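PDB 3JS6: uncharacterized ParM protein, which probably polymerises into actin-like filaments that segregate a staphylococcal plasmid, as a member of the actin ATPase superfamily. Local coordinates for residues 187-192 with 276-281; 291-296 with 315-320. All coordinates share one frame; numbering follows the deposited sequence.

Contact 1 (187-192 with 276-281)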
# COMPACT_ATOMS: atom_id res chain seq x y z
N SER A 187 -3.42 8.84 -15.94
CA SER A 187 -3.86 7.50 -15.66
C SER A 187 -2.83 6.83 -14.80
O SER A 187 -1.63 7.12 -14.88
CB SER A 187 -4.06 6.70 -16.96
OG SER A 187 -5.15 7.21 -17.70
N VAL A 188 -3.31 5.98 -13.92
CA VAL A 188 -2.43 5.22 -13.05
C VAL A 188 -2.56 3.79 -13.56
O VAL A 188 -3.66 3.23 -13.54
CB VAL A 188 -2.90 5.25 -11.59
CG1 VAL A 188 -1.97 4.34 -10.72
CG2 VAL A 188 -2.89 6.69 -11.07
N LEU A 189 -1.44 3.25 -14.03
CA LEU A 189 -1.34 1.89 -14.57
C LEU A 189 -0.63 1.03 -13.52
O LEU A 189 0.60 1.06 -13.38
CB LEU A 189 -0.54 1.94 -15.90
CG LEU A 189 -0.07 0.60 -16.48
CD1 LEU A 189 -1.28 -0.30 -16.72
CD2 LEU A 189 0.70 0.82 -17.79
N ASP A 190 -1.42 0.26 -12.77
CA ASP A 190 -0.92 -0.55 -11.66
C ASP A 190 -0.78 -2.06 -11.97
O ASP A 190 -1.77 -2.78 -12.03
CB ASP A 190 -1.90 -0.31 -10.49
CG ASP A 190 -1.47 -0.97 -9.20
OD1 ASP A 190 -2.07 -0.61 -8.17
OD2 ASP A 190 -0.56 -1.84 -9.20
N PHE A 191 0.46 -2.52 -12.14
CA PHE A 191 0.74 -3.94 -12.41
C PHE A 191 0.79 -4.70 -11.09
O PHE A 191 1.83 -4.72 -10.42
CB PHE A 191 2.07 -4.10 -13.16
CG PHE A 191 2.04 -3.61 -14.57
CD1 PHE A 191 2.57 -2.36 -14.89
CD2 PHE A 191 1.46 -4.38 -15.57
CE1 PHE A 191 2.53 -1.89 -16.19
CE2 PHE A 191 1.41 -3.92 -16.89
CZ PHE A 191 1.94 -2.68 -17.21
N GLY A 192 -0.33 -5.29 -10.70
CA GLY A 192 -0.38 -6.02 -9.45
C GLY A 192 -0.06 -7.49 -9.64
O GLY A 192 0.19 -7.92 -10.76
N GLU A 276 -1.56 -5.75 -25.26
CA GLU A 276 -2.91 -5.84 -24.76
C GLU A 276 -3.27 -4.61 -23.93
O GLU A 276 -4.34 -4.02 -24.10
CB GLU A 276 -3.10 -7.09 -23.91
CG GLU A 276 -4.50 -7.20 -23.34
CD GLU A 276 -4.73 -8.52 -22.63
OE1 GLU A 276 -4.39 -9.56 -23.22
OE2 GLU A 276 -5.26 -8.51 -21.50
N VAL A 277 -2.37 -4.21 -23.04
CA VAL A 277 -2.65 -3.07 -22.18
C VAL A 277 -2.84 -1.78 -22.95
O VAL A 277 -3.82 -1.06 -22.76
CB VAL A 277 -1.54 -2.88 -21.12
CG1 VAL A 277 -1.90 -1.73 -20.20
CG2 VAL A 277 -1.37 -4.16 -20.31
N MSE A 278 -1.92 -1.47 -23.85
CA MSE A 278 -2.05 -0.24 -24.61
C MSE A 278 -3.22 -0.28 -25.58
O MSE A 278 -3.83 0.76 -25.86
CB MSE A 278 -0.75 0.09 -25.34
CG MSE A 278 0.35 0.65 -24.40
SE MSE A 278 -0.31 1.29 -22.66
CE MSE A 278 0.36 -0.15 -21.57
N SER A 279 -3.55 -1.46 -26.09
CA SER A 279 -4.70 -1.56 -26.99
C SER A 279 -5.95 -1.20 -26.20
O SER A 279 -6.82 -0.47 -26.68
CB SER A 279 -4.84 -2.97 -27.56
OG SER A 279 -3.71 -3.29 -28.36
N ASN A 280 -6.06 -1.71 -24.98
CA ASN A 280 -7.23 -1.40 -24.16
C ASN A 280 -7.30 0.08 -23.85
O ASN A 280 -8.38 0.69 -23.82
CB ASN A 280 -7.23 -2.22 -22.88
CG ASN A 280 -7.54 -3.68 -23.13
OD1 ASN A 280 -7.99 -4.04 -24.21
ND2 ASN A 280 -7.34 -4.51 -22.13
N PHE A 281 -6.13 0.68 -23.63
CA PHE A 281 -6.03 2.09 -23.34
C PHE A 281 -6.62 2.89 -24.48
O PHE A 281 -7.45 3.78 -24.29
CB PHE A 281 -4.56 2.48 -23.19
CG PHE A 281 -4.25 3.13 -21.89
CD1 PHE A 281 -3.84 2.37 -20.81
CD2 PHE A 281 -4.40 4.50 -21.73
CE1 PHE A 281 -3.59 2.98 -19.57
CE2 PHE A 281 -4.16 5.11 -20.52
CZ PHE A 281 -3.75 4.36 -19.43
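S187, L189 and F191 on strand 185-191 meet V277, M278 and F281 on helix 263-284 with the two segments running roughly antiparallel: their axes cross at 152° and approach to 11.9 Å. The pair is a helix-on-sheet layer of the second actin-like domain, where the strand is the middle member of a five-stranded mixed sheet. No hydrogen bond links the segments; the contact is made by side chains from every second strand residue.

L189 is the hub. Its CG lies anti to the backbone N (chi1 168°), and its two methyls part company from there. CD1 reaches V277 CG1 at 3.8 Å, while CD2 goes to the CE methyl of selenomethionine M278 at 3.9 Å; that second pair of chains crosses at about a right angle. V277 uses both branches, since its CG2 also approaches F191 CE2, more loosely, at 4.4 Å. L308 of helix 301-311 packs against L189, F191 and M278, closing one flank of this apolar cluster, and H304 of that helix meets F191 edge to face.

F281 works at the other end of the contact. Its chi1 of -124° sets CG off the usual staggered positions, and the ring presents its edge to the strand. S187 OG is engaged by T200 OG1, while S187 CB lies near the ring plane, 3.4 Å from F281 CZ.

Contact 2 (291-296 with 315-320)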
# COMPACT_ATOMS: atom_id res chain seq x y z
N ILE A 291 -3.54 12.10 -23.28
CA ILE A 291 -3.15 11.79 -21.91
C ILE A 291 -1.88 12.55 -21.53
O ILE A 291 -0.90 12.52 -22.26
CB ILE A 291 -2.96 10.28 -21.77
CG1 ILE A 291 -4.26 9.59 -22.19
CG2 ILE A 291 -2.64 9.92 -20.32
CD1 ILE A 291 -4.12 8.09 -22.46
N ASP A 292 -1.90 13.24 -20.40
CA ASP A 292 -0.72 14.00 -19.97
C ASP A 292 0.35 13.14 -19.33
O ASP A 292 1.54 13.45 -19.43
CB ASP A 292 -1.14 15.12 -19.02
CG ASP A 292 -2.15 16.05 -19.65
OD1 ASP A 292 -1.93 16.44 -20.82
OD2 ASP A 292 -3.16 16.40 -19.00
N ARG A 293 -0.05 12.07 -18.67
CA ARG A 293 0.93 11.17 -18.04
C ARG A 293 0.25 9.88 -17.61
O ARG A 293 -0.93 9.86 -17.27
CB ARG A 293 1.54 11.83 -16.79
CG ARG A 293 2.96 11.37 -16.39
CD ARG A 293 4.03 11.88 -17.39
NE ARG A 293 3.97 13.34 -17.57
CZ ARG A 293 4.47 14.23 -16.71
NH1 ARG A 293 5.09 13.84 -15.61
NH2 ARG A 293 4.31 15.53 -16.95
N ILE A 294 1.00 8.81 -17.64
CA ILE A 294 0.52 7.52 -17.19
C ILE A 294 1.58 7.13 -16.19
O ILE A 294 2.76 6.97 -16.55
CB ILE A 294 0.47 6.49 -18.35
CG1 ILE A 294 -0.59 6.89 -19.38
CG2 ILE A 294 0.22 5.13 -17.79
CD1 ILE A 294 -0.52 6.09 -20.69
N ILE A 295 1.19 7.01 -14.94
CA ILE A 295 2.11 6.63 -13.88
C ILE A 295 2.07 5.11 -13.84
O ILE A 295 0.99 4.51 -13.75
CB ILE A 295 1.65 7.23 -12.52
CG1 ILE A 295 1.89 8.75 -12.49
CG2 ILE A 295 2.45 6.66 -11.39
CD1 ILE A 295 0.84 9.57 -13.09
N VAL A 296 3.24 4.50 -13.93
CA VAL A 296 3.34 3.04 -13.93
C VAL A 296 3.71 2.66 -12.52
O VAL A 296 4.75 3.08 -12.03
CB VAL A 296 4.44 2.59 -14.90
CG1 VAL A 296 4.48 1.07 -14.99
CG2 VAL A 296 4.17 3.23 -16.26
N VAL A 315 5.33 9.89 -22.11
CA VAL A 315 4.04 9.78 -21.44
C VAL A 315 4.07 8.92 -20.19
O VAL A 315 3.33 9.18 -19.23
CB VAL A 315 2.93 9.25 -22.38
CG1 VAL A 315 3.20 7.80 -22.75
CG2 VAL A 315 1.59 9.38 -21.69
N PHE A 316 4.93 7.91 -20.17
CA PHE A 316 4.99 7.06 -19.01
C PHE A 316 5.96 7.61 -17.99
O PHE A 316 7.03 8.14 -18.34
CB PHE A 316 5.41 5.64 -19.39
CG PHE A 316 4.42 4.91 -20.26
CD1 PHE A 316 4.65 4.78 -21.63
CD2 PHE A 316 3.29 4.31 -19.70
CE1 PHE A 316 3.76 4.05 -22.43
CE2 PHE A 316 2.40 3.59 -20.50
CZ PHE A 316 2.64 3.45 -21.87
N GLU A 317 5.60 7.47 -16.72
CA GLU A 317 6.48 7.93 -15.66
C GLU A 317 6.49 6.90 -14.54
O GLU A 317 5.50 6.20 -14.31
CB GLU A 317 5.99 9.28 -15.12
CG GLU A 317 6.82 9.78 -13.93
CD GLU A 317 6.35 11.12 -13.41
OE1 GLU A 317 6.96 11.63 -12.45
OE2 GLU A 317 5.37 11.67 -13.97
N LYS A 318 7.60 6.78 -13.82
CA LYS A 318 7.67 5.84 -12.71
C LYS A 318 8.35 6.55 -11.55
O LYS A 318 9.25 7.37 -11.77
CB LYS A 318 8.52 4.62 -13.08
CG LYS A 318 8.57 3.54 -11.98
CD LYS A 318 9.65 2.48 -12.25
CE LYS A 318 9.59 1.32 -11.24
NZ LYS A 318 9.89 1.70 -9.81
N ALA A 319 7.94 6.21 -10.33
CA ALA A 319 8.56 6.77 -9.13
C ALA A 319 9.49 5.70 -8.54
O ALA A 319 9.29 4.51 -8.81
CB ALA A 319 7.48 7.13 -8.10
N ASP A 320 10.49 6.10 -7.76
CA ASP A 320 11.38 5.11 -7.12
C ASP A 320 10.59 4.49 -5.96
O ASP A 320 9.69 5.13 -5.42
CB ASP A 320 12.64 5.77 -6.55
CG ASP A 320 13.73 5.96 -7.59
OD1 ASP A 320 14.10 4.97 -8.26
OD2 ASP A 320 14.22 7.10 -7.72
O HOH W 1 6.09 4.09 -9.90
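I294 and I295 pair with F316 and E317 as parallel strands, 316-317 at one edge of the five-stranded sheet and 293-297 next to it, and are joined through helix 301-311 in a beta-alpha-beta unit. The backbone evidence is three hydrogen bonds that zigzag across the gap: I294 N to V315 O at 2.8 Å, E317 N to I294 O, and V296 N to E317 O at 2.9 Å.

The R293 side chain can be followed from its CB, which stays loosely beside V315 O, with no close contact. The chain passes to CG, 3.4 Å from E317 OE2. A bend at chi2 (71°) then places CD beside the backbone of the partner strand, 3.3 Å from V315 O. A second bend, at chi3, brings NE to its own backbone, where it donates to D292 O at 3.1 Å, which ties down the base of the guanidinium. CZ is held near E317 OE2 but farther from it than NH1 is. The group ends in a salt bridge, NH1 to E317 OE2 at 2.7 Å. That acceptor sits at the guanidinium edge, close to its plane, but the donor comes from above the carboxylate, 43° out of its plane, and the N-H...O angle is a bent 141°. E317 reaches this point with a fully extended chain.

The sheet face that carries I294 and F316 is apolar. The two chains lie side by side, pointing the same way, and F316 CD2 sits 3.7 Å from I294 CG2, with V296 CG2 bearing on that same ring atom. V315 CG2 packs against CD1 and CG1 of I294, and L308 of helix 301-311 touches F316.

Past the paired residues a water takes over: it donates to V296 O at 2.7 Å and accepts from A319 N.

Contacts 1 and 2 have centres about 11 Å apart and share one sheet, in which strands 185-191 and 293-297 are parallel neighbours. Their backbones are probably hydrogen-bonded directly, L189 N to I295 O at 2.7 Å and S187 O to I295 N at 2.8 Å. Side chains also bridge them: F281 CE2 packs 3.6 Å from I291 CD1, and F191 CE1 lies 3.7 Å from V296 CG1. Contact 1 lays helix 263-284 on the sheet, whereas contact 2 adds edge strand 316-317 to it. The protein is in its apo form; in actin relatives the loops following these two strands line the nucleotide cleft, consistent with a similar role here.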